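PDB 4JP0: insecticidal crystal protein Cry35Ab1 from Bacillus thuringiensis, which acts with a partner protein, Cry34Ab1, as a binary insecticidal toxin against western corn rootworm larvae, probably targeting the midgut epithelium. Local coordinates for residues A[80-92]-A[262-274]. Sequence-based numbering, arbitrary orientation.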
ATOM      1  N   SER A  80     -15.501  -7.535 -16.610  1.00 15.10           N
ATOM      2  CA  SER A  80     -14.911  -8.762 -16.082  1.00 15.46           C
ATOM      3  C   SER A  80     -14.259  -8.484 -14.737  1.00 15.99           C
ATOM      4  O   SER A  80     -13.987  -7.335 -14.380  1.00 15.38           O
ATOM      5  CB  SER A  80     -13.818  -9.308 -17.019  0.34 15.91           C
ATOM      6  OG  SER A  80     -14.277  -9.541 -18.335  0.34 14.87           O
ATOM      7  N   THR A  81     -13.986  -9.541 -13.996  1.00 15.62           N
ATOM      8  CA  THR A  81     -13.302  -9.371 -12.723  1.00 16.85           C
ATOM      9  C   THR A  81     -11.976  -8.596 -12.879  1.00 17.50           C
ATOM     10  O   THR A  81     -11.121  -8.954 -13.697  1.00 15.97           O
ATOM     11  CB  THR A  81     -13.022 -10.757 -12.130  1.00 17.85           C
ATOM     12  OG1 THR A  81     -14.265 -11.439 -11.941  1.00 19.59           O
ATOM     13  CG2 THR A  81     -12.413 -10.643 -10.730  1.00 18.97           C
ATOM     14  N   TYR A  82     -11.778  -7.580 -12.042  1.00 16.63           N
ATOM     15  CA  TYR A  82     -10.580  -6.798 -12.113  1.00 17.98           C
ATOM     16  C   TYR A  82      -9.380  -7.677 -11.923  1.00 19.24           C
ATOM     17  O   TYR A  82      -9.370  -8.560 -11.060  1.00 19.44           O
ATOM     18  CB  TYR A  82     -10.560  -5.708 -11.026  1.00 17.99           C
ATOM     19  CG  TYR A  82      -9.236  -4.996 -10.960  1.00 18.88           C
ATOM     20  CD1 TYR A  82      -8.747  -4.280 -12.068  1.00 19.83           C
ATOM     21  CD2 TYR A  82      -8.454  -5.043  -9.810  1.00 18.97           C
ATOM     22  CE1 TYR A  82      -7.526  -3.617 -12.030  1.00 18.68           C
ATOM     23  CE2 TYR A  82      -7.233  -4.383  -9.762  1.00 19.60           C
ATOM     24  CZ  TYR A  82      -6.773  -3.680 -10.875  1.00 20.30           C
ATOM     25  OH  TYR A  82      -5.577  -3.017 -10.814  1.00 20.14           O
ATOM     26  N   SER A  83      -8.379  -7.466 -12.759  1.00 20.62           N
ATOM     27  CA  SER A  83      -7.100  -8.140 -12.573  1.00 22.65           C
ATOM     28  C   SER A  83      -5.982  -7.103 -12.699  1.00 24.50           C
ATOM     29  O   SER A  83      -5.888  -6.451 -13.759  1.00 23.82           O
ATOM     30  CB  SER A  83      -6.900  -9.208 -13.634  1.00 23.47           C
ATOM     31  OG  SER A  83      -5.518  -9.568 -13.644  1.00 24.27           O
ATOM     32  N   SER A  84      -5.129  -6.965 -11.661  1.00 24.56           N
ATOM     33  CA  SER A  84      -4.098  -5.934 -11.708  1.00 26.32           C
ATOM     34  C   SER A  84      -2.961  -6.305 -12.657  1.00 27.18           C
ATOM     35  O   SER A  84      -2.053  -5.524 -12.867  1.00 27.38           O
ATOM     36  CB  SER A  84      -3.572  -5.542 -10.309  1.00 26.59           C
ATOM     37  OG  SER A  84      -2.831  -6.601  -9.716  1.00 27.25           O
ATOM     38  N   THR A  85      -3.038  -7.484 -13.261  1.00 28.29           N
ATOM     39  CA  THR A  85      -2.028  -7.874 -14.211  1.00 29.65           C
ATOM     40  C   THR A  85      -2.579  -7.952 -15.620  1.00 29.92           C
ATOM     41  O   THR A  85      -1.879  -8.406 -16.526  1.00 30.57           O
ATOM     42  CB  THR A  85      -1.363  -9.204 -13.787  1.00 30.76           C
ATOM     43  OG1 THR A  85      -2.366 -10.173 -13.438  1.00 33.59           O
ATOM     44  CG2 THR A  85      -0.599  -9.003 -12.477  1.00 32.40           C
ATOM     45  N   ASN A  86      -3.820  -7.502 -15.811  1.00 28.43           N
ATOM     46  CA  ASN A  86      -4.449  -7.539 -17.124  1.00 29.34           C
ATOM     47  C   ASN A  86      -4.509  -6.166 -17.793  1.00 28.70           C
ATOM     48  O   ASN A  86      -5.368  -5.337 -17.452  1.00 27.44           O
ATOM     49  CB  ASN A  86      -5.871  -8.091 -17.029  1.00 29.37           C
ATOM     50  CG  ASN A  86      -6.367  -8.589 -18.355  1.00 31.66           C
ATOM     51  OD1 ASN A  86      -5.747  -8.323 -19.381  1.00 31.05           O
ATOM     52  ND2 ASN A  86      -7.456  -9.362 -18.345  1.00 34.08           N
ATOM     53  N   SER A  87      -3.624  -5.955 -18.770  1.00 28.32           N
ATOM     54  CA  SER A  87      -3.477  -4.646 -19.421  1.00 28.30           C
ATOM     55  C   SER A  87      -4.740  -4.180 -20.145  1.00 27.25           C
ATOM     56  O   SER A  87      -4.984  -2.974 -20.275  1.00 26.82           O
ATOM     57  CB  SER A  87      -2.281  -4.639 -20.380  1.00 28.66           C
ATOM     58  OG  SER A  87      -2.619  -5.153 -21.663  1.00 30.82           O
ATOM     59  N   ILE A  88      -5.553  -5.139 -20.574  1.00 25.49           N
ATOM     60  CA  ILE A  88      -6.763  -4.815 -21.325  1.00 22.57           C
ATOM     61  C   ILE A  88      -7.848  -4.225 -20.484  1.00 20.72           C
ATOM     62  O   ILE A  88      -8.968  -4.089 -20.971  1.00 19.56           O
ATOM     63  CB  ILE A  88      -7.350  -6.072 -21.944  1.00 24.88           C
ATOM     64  CG1 ILE A  88      -7.803  -7.017 -20.807  1.00 23.95           C
ATOM     65  CG2 ILE A  88      -6.366  -6.716 -22.920  1.00 25.00           C
ATOM     66  CD1 ILE A  88      -8.846  -8.115 -21.233  1.00 24.38           C
ATOM     67  N   GLN A  89      -7.589  -3.965 -19.206  1.00 17.84           N
ATOM     68  CA  GLN A  89      -8.597  -3.283 -18.410  1.00 17.84           C
ATOM     69  C   GLN A  89      -8.168  -1.849 -18.103  1.00 17.01           C
ATOM     70  O   GLN A  89      -8.847  -1.150 -17.372  1.00 16.41           O
ATOM     71  CB  GLN A  89      -8.850  -4.044 -17.122  1.00 17.42           C
ATOM     72  CG  GLN A  89      -9.456  -5.430 -17.380  1.00 18.05           C
ATOM     73  CD  GLN A  89      -9.560  -6.252 -16.124  1.00 17.81           C
ATOM     74  OE1 GLN A  89      -8.987  -5.898 -15.103  1.00 16.72           O
ATOM     75  NE2 GLN A  89     -10.273  -7.353 -16.194  1.00 17.28           N
ATOM     76  N   LYS A  90      -7.024  -1.423 -18.637  1.00 16.50           N
ATOM     77  CA  LYS A  90      -6.529  -0.050 -18.351  1.00 17.26           C
ATOM     78  C   LYS A  90      -6.948   0.980 -19.407  1.00 16.82           C
ATOM     79  O   LYS A  90      -6.898   0.711 -20.613  1.00 17.33           O
ATOM     80  CB  LYS A  90      -4.996  -0.040 -18.215  1.00 17.17           C
ATOM     81  CG  LYS A  90      -4.456  -0.977 -17.111  1.00 18.77           C
ATOM     82  CD  LYS A  90      -2.952  -0.716 -16.876  1.00 23.15           C
ATOM     83  CE  LYS A  90      -2.150  -1.297 -18.007  1.00 24.99           C
ATOM     84  NZ  LYS A  90      -0.617  -1.142 -17.863  1.00 29.11           N
ATOM     85  N   TRP A  91      -7.341   2.165 -18.974  1.00 16.18           N
ATOM     86  CA  TRP A  91      -7.829   3.188 -19.899  1.00 16.64           C
ATOM     87  C   TRP A  91      -7.128   4.518 -19.698  1.00 17.61           C
ATOM     88  O   TRP A  91      -6.635   4.811 -18.599  1.00 16.28           O
ATOM     89  CB  TRP A  91      -9.352   3.406 -19.682  1.00 16.38           C
ATOM     90  CG  TRP A  91     -10.107   2.120 -19.857  1.00 16.66           C
ATOM     91  CD1 TRP A  91     -10.344   1.174 -18.917  1.00 16.46           C
ATOM     92  CD2 TRP A  91     -10.661   1.636 -21.074  1.00 16.43           C
ATOM     93  NE1 TRP A  91     -11.025   0.120 -19.473  1.00 16.23           N
ATOM     94  CE2 TRP A  91     -11.242   0.387 -20.802  1.00 17.14           C
ATOM     95  CE3 TRP A  91     -10.736   2.146 -22.377  1.00 15.88           C
ATOM     96  CZ2 TRP A  91     -11.900  -0.366 -21.781  1.00 17.50           C
ATOM     97  CZ3 TRP A  91     -11.391   1.403 -23.348  1.00 16.49           C
ATOM     98  CH2 TRP A  91     -11.942   0.158 -23.052  1.00 17.44           C
ATOM     99  N   GLN A  92      -7.098   5.315 -20.774  1.00 17.76           N
ATOM    100  CA  GLN A  92      -6.684   6.706 -20.727  1.00 19.22           C
ATOM    101  C   GLN A  92      -7.909   7.495 -21.099  1.00 19.26           C
ATOM    102  O   GLN A  92      -8.668   7.051 -21.958  1.00 18.42           O
ATOM    103  CB  GLN A  92      -5.563   7.005 -21.737  1.00 20.23           C
ATOM    104  CG  GLN A  92      -4.224   6.473 -21.312  1.00 25.10           C
ATOM    105  CD  GLN A  92      -3.161   6.726 -22.356  1.00 31.44           C
ATOM    106  OE1 GLN A  92      -2.521   5.789 -22.819  1.00 38.31           O
ATOM    107  NE2 GLN A  92      -2.980   8.000 -22.751  1.00 34.15           N
ATOM    108  N   PRO A 262      -2.646 -12.853  -6.435  1.00 41.67           N
ATOM    109  CA  PRO A 262      -3.339 -13.411  -5.268  1.00 42.02           C
ATOM    110  C   PRO A 262      -4.276 -14.545  -5.604  1.00 42.25           C
ATOM    111  O   PRO A 262      -4.788 -14.572  -6.717  1.00 40.99           O
ATOM    112  CB  PRO A 262      -4.179 -12.239  -4.734  1.00 42.10           C
ATOM    113  CG  PRO A 262      -3.830 -11.029  -5.574  1.00 42.37           C
ATOM    114  CD  PRO A 262      -3.149 -11.519  -6.812  1.00 41.81           C
ATOM    115  N   GLU A 263      -4.527 -15.417  -4.620  1.00 43.25           N
ATOM    116  CA  GLU A 263      -5.426 -16.570  -4.748  1.00 43.81           C
ATOM    117  C   GLU A 263      -6.847 -16.118  -5.086  1.00 43.63           C
ATOM    118  O   GLU A 263      -7.583 -16.797  -5.820  1.00 43.40           O
ATOM    119  CB  GLU A 263      -5.408 -17.417  -3.448  1.00 44.96           C
ATOM    120  CG  GLU A 263      -4.014 -17.858  -2.981  1.00 47.58           C
ATOM    121  CD  GLU A 263      -4.024 -18.716  -1.708  1.00 51.87           C
ATOM    122  OE1 GLU A 263      -4.963 -19.531  -1.529  1.00 52.52           O
ATOM    123  OE2 GLU A 263      -3.083 -18.587  -0.870  1.00 52.83           O
ATOM    124  N   VAL A 264      -7.222 -14.964  -4.542  1.00 42.75           N
ATOM    125  CA  VAL A 264      -8.512 -14.338  -4.784  1.00 42.27           C
ATOM    126  C   VAL A 264      -8.245 -12.822  -4.784  1.00 41.05           C
ATOM    127  O   VAL A 264      -7.454 -12.336  -3.975  1.00 41.86           O
ATOM    128  CB  VAL A 264      -9.527 -14.677  -3.666  1.00 42.25           C
ATOM    129  CG1 VAL A 264     -10.618 -13.639  -3.604  1.00 42.69           C
ATOM    130  CG2 VAL A 264     -10.137 -16.066  -3.871  1.00 43.45           C
ATOM    131  N   GLY A 265      -8.873 -12.077  -5.684  1.00 39.37           N
ATOM    132  CA  GLY A 265      -8.620 -10.639  -5.735  1.00 36.79           C
ATOM    133  C   GLY A 265      -7.718 -10.244  -6.887  1.00 34.73           C
ATOM    134  O   GLY A 265      -6.947 -11.065  -7.388  1.00 34.79           O
ATOM    135  N   GLY A 266      -7.848  -8.996  -7.335  1.00 32.58           N
ATOM    136  CA  GLY A 266      -7.044  -8.466  -8.425  1.00 29.56           C
ATOM    137  C   GLY A 266      -5.668  -7.940  -8.041  1.00 27.22           C
ATOM    138  O   GLY A 266      -4.791  -7.875  -8.880  1.00 27.04           O
ATOM    139  N   GLY A 267      -5.467  -7.568  -6.781  1.00 25.23           N
ATOM    140  CA  GLY A 267      -4.165  -7.045  -6.355  1.00 22.65           C
ATOM    141  C   GLY A 267      -3.899  -5.557  -6.626  1.00 22.06           C
ATOM    142  O   GLY A 267      -4.763  -4.839  -7.107  1.00 20.65           O
ATOM    143  N   THR A 268      -2.691  -5.101  -6.292  1.00 21.25           N
ATOM    144  CA  THR A 268      -2.352  -3.686  -6.376  1.00 20.68           C
ATOM    145  C   THR A 268      -1.179  -3.405  -7.305  1.00 20.75           C
ATOM    146  O   THR A 268      -0.540  -2.343  -7.205  1.00 19.21           O
ATOM    147  CB  THR A 268      -2.006  -3.173  -4.962  1.00 20.70           C
ATOM    148  OG1 THR A 268      -1.187  -4.157  -4.307  1.00 22.25           O
ATOM    149  CG2 THR A 268      -3.257  -3.087  -4.087  1.00 20.51           C
ATOM    150  N   ASP A 269      -0.880  -4.325  -8.220  1.00 20.33           N
ATOM    151  CA  ASP A 269       0.259  -4.141  -9.094  1.00 22.28           C
ATOM    152  C   ASP A 269       0.220  -2.825  -9.836  1.00 21.61           C
ATOM    153  O   ASP A 269       1.217  -2.260 -10.104  1.00 21.52           O
ATOM    154  CB  ASP A 269       0.453  -5.265 -10.101  1.00 23.20           C
ATOM    155  CG  ASP A 269       1.826  -5.234 -10.704  1.00 27.85           C
ATOM    156  OD1 ASP A 269       2.767  -5.433  -9.949  1.00 29.68           O
ATOM    157  OD2 ASP A 269       1.983  -4.943 -11.880  1.00 30.38           O
ATOM    158  N   GLU A 270      -0.969  -2.373 -10.166  1.00 19.63           N
ATOM    159  CA  GLU A 270      -1.095  -1.177 -10.961  1.00 19.15           C
ATOM    160  C   GLU A 270      -0.989   0.114 -10.171  1.00 19.09           C
ATOM    161  O   GLU A 270      -1.106   1.193 -10.762  1.00 18.41           O
ATOM    162  CB  GLU A 270      -2.371  -1.196 -11.823  1.00 19.45           C
ATOM    163  CG  GLU A 270      -2.277  -2.148 -13.002  1.00 20.21           C
ATOM    164  CD  GLU A 270      -3.634  -2.536 -13.571  1.00 22.07           C
ATOM    165  OE1 GLU A 270      -4.670  -2.291 -12.924  1.00 25.09           O
ATOM    166  OE2 GLU A 270      -3.677  -3.127 -14.648  1.00 24.66           O
ATOM    167  N   ILE A 271      -0.804   0.018  -8.851  1.00 17.34           N
ATOM    168  CA  ILE A 271      -0.583   1.220  -8.067  1.00 17.80           C
ATOM    169  C   ILE A 271       0.748   1.134  -7.320  1.00 17.52           C
ATOM    170  O   ILE A 271       0.984   1.854  -6.338  1.00 17.45           O
ATOM    171  CB  ILE A 271      -1.770   1.537  -7.087  1.00 16.77           C
ATOM    172  CG1 ILE A 271      -1.987   0.387  -6.096  1.00 17.40           C
ATOM    173  CG2 ILE A 271      -3.079   1.824  -7.897  1.00 15.03           C
ATOM    174  CD1 ILE A 271      -2.752   0.800  -4.832  1.00 15.95           C
ATOM    175  N   LYS A 272       1.609   0.243  -7.758  1.00 18.14           N
ATOM    176  CA  LYS A 272       2.899   0.094  -7.072  1.00 19.94           C
ATOM    177  C   LYS A 272       3.735   1.366  -6.930  1.00 20.14           C
ATOM    178  O   LYS A 272       4.452   1.531  -5.928  1.00 20.40           O
ATOM    179  CB  LYS A 272       3.768  -1.020  -7.696  1.00 21.74           C
ATOM    180  CG  LYS A 272       4.234  -0.722  -9.090  1.00 23.59           C
ATOM    181  CD  LYS A 272       4.904  -1.958  -9.719  1.00 27.19           C
ATOM    182  CE  LYS A 272       4.526  -2.099 -11.198  1.00 31.96           C
ATOM    183  NZ  LYS A 272       5.646  -2.806 -11.896  1.00 34.76           N
ATOM    184  N   THR A 273       3.660   2.261  -7.898  1.00 19.83           N
ATOM    185  CA  THR A 273       4.400   3.522  -7.805  1.00 20.23           C
ATOM    186  C   THR A 273       3.806   4.374  -6.692  1.00 19.95           C
ATOM    187  O   THR A 273       4.527   5.013  -5.924  1.00 19.28           O
ATOM    188  CB  THR A 273       4.321   4.282  -9.134  1.00 20.70           C
ATOM    189  OG1 THR A 273       5.098   3.586 -10.114  1.00 21.84           O
ATOM    190  CG2 THR A 273       4.984   5.647  -9.040  1.00 20.51           C
ATOM    191  N   GLN A 274       2.487   4.379  -6.612  1.00 18.86           N
ATOM    192  CA  GLN A 274       1.771   5.119  -5.576  1.00 18.83           C
ATOM    193  C   GLN A 274       2.135   4.574  -4.202  1.00 19.36           C
ATOM    194  O   GLN A 274       2.370   5.320  -3.252  1.00 18.64           O
ATOM    195  CB  GLN A 274       0.274   4.951  -5.785  1.00 17.71           C
ATOM    196  CG  GLN A 274      -0.581   5.523  -4.624  1.00 18.26           C
ATOM    197  CD  GLN A 274      -2.046   5.213  -4.807  1.00 17.39           C
ATOM    198  OE1 GLN A 274      -2.495   4.976  -5.934  1.00 17.70           O
ATOM    199  NE2 GLN A 274      -2.810   5.257  -3.716  1.00 14.07           N
TER
HETATM  200  O   HOH W   1      -3.691  -2.161  -8.876  1.00 23.33           O
HETATM  201  O   HOH W   2      -5.880  -4.191 -15.172  1.00 21.26           O
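With CG anti to the backbone N (chi1 172°), the Y82 ring is carried across until its hydroxyl end meets E270, whose CG is anti to its own carbonyl carbon (chi1 -74°) and whose chain then runs extended. The pair illustrates how buried polar groups between two parts of a chain can be satisfied by each other and by bound water. The side chains approach from opposite directions, and Y82 OH donates to E270 OE1 over a very short 2.4 Å, the carboxylate meeting the ring at its edge with the planes 53° apart. A water that also bonds weakly to G267 O and E270 N donates to the hydroxyl at 2.8 Å, bridging the segments. A second water lies between E270 OE2 and N86 O, with more acceptors in reach than it has protons, while K90 CG lies 3.4 Å from OE2.

A second grip is centred on G266 O, which accepts from S84 N at 2.9 Å and, at a very short 2.5 Å, from S84 OG; D269 N adds a weak bond to that hydroxyl. G266, without a side chain, lets its CA come within 4.2 Å of S83 CA.

The contact links the ricin B-type, beta-trefoil part of the chain to the part matching the Toxin_10 (P42) family. Q89 holds the start of the turn S83 to N86, OE1 accepting from S83 N in the carbonyl plane and NE2 donating to T81 O. Y82 and E270 both pack on I58 of strand 56-61, D269 touches F259 of strand 257-259, and helix 272-279 begins just beyond.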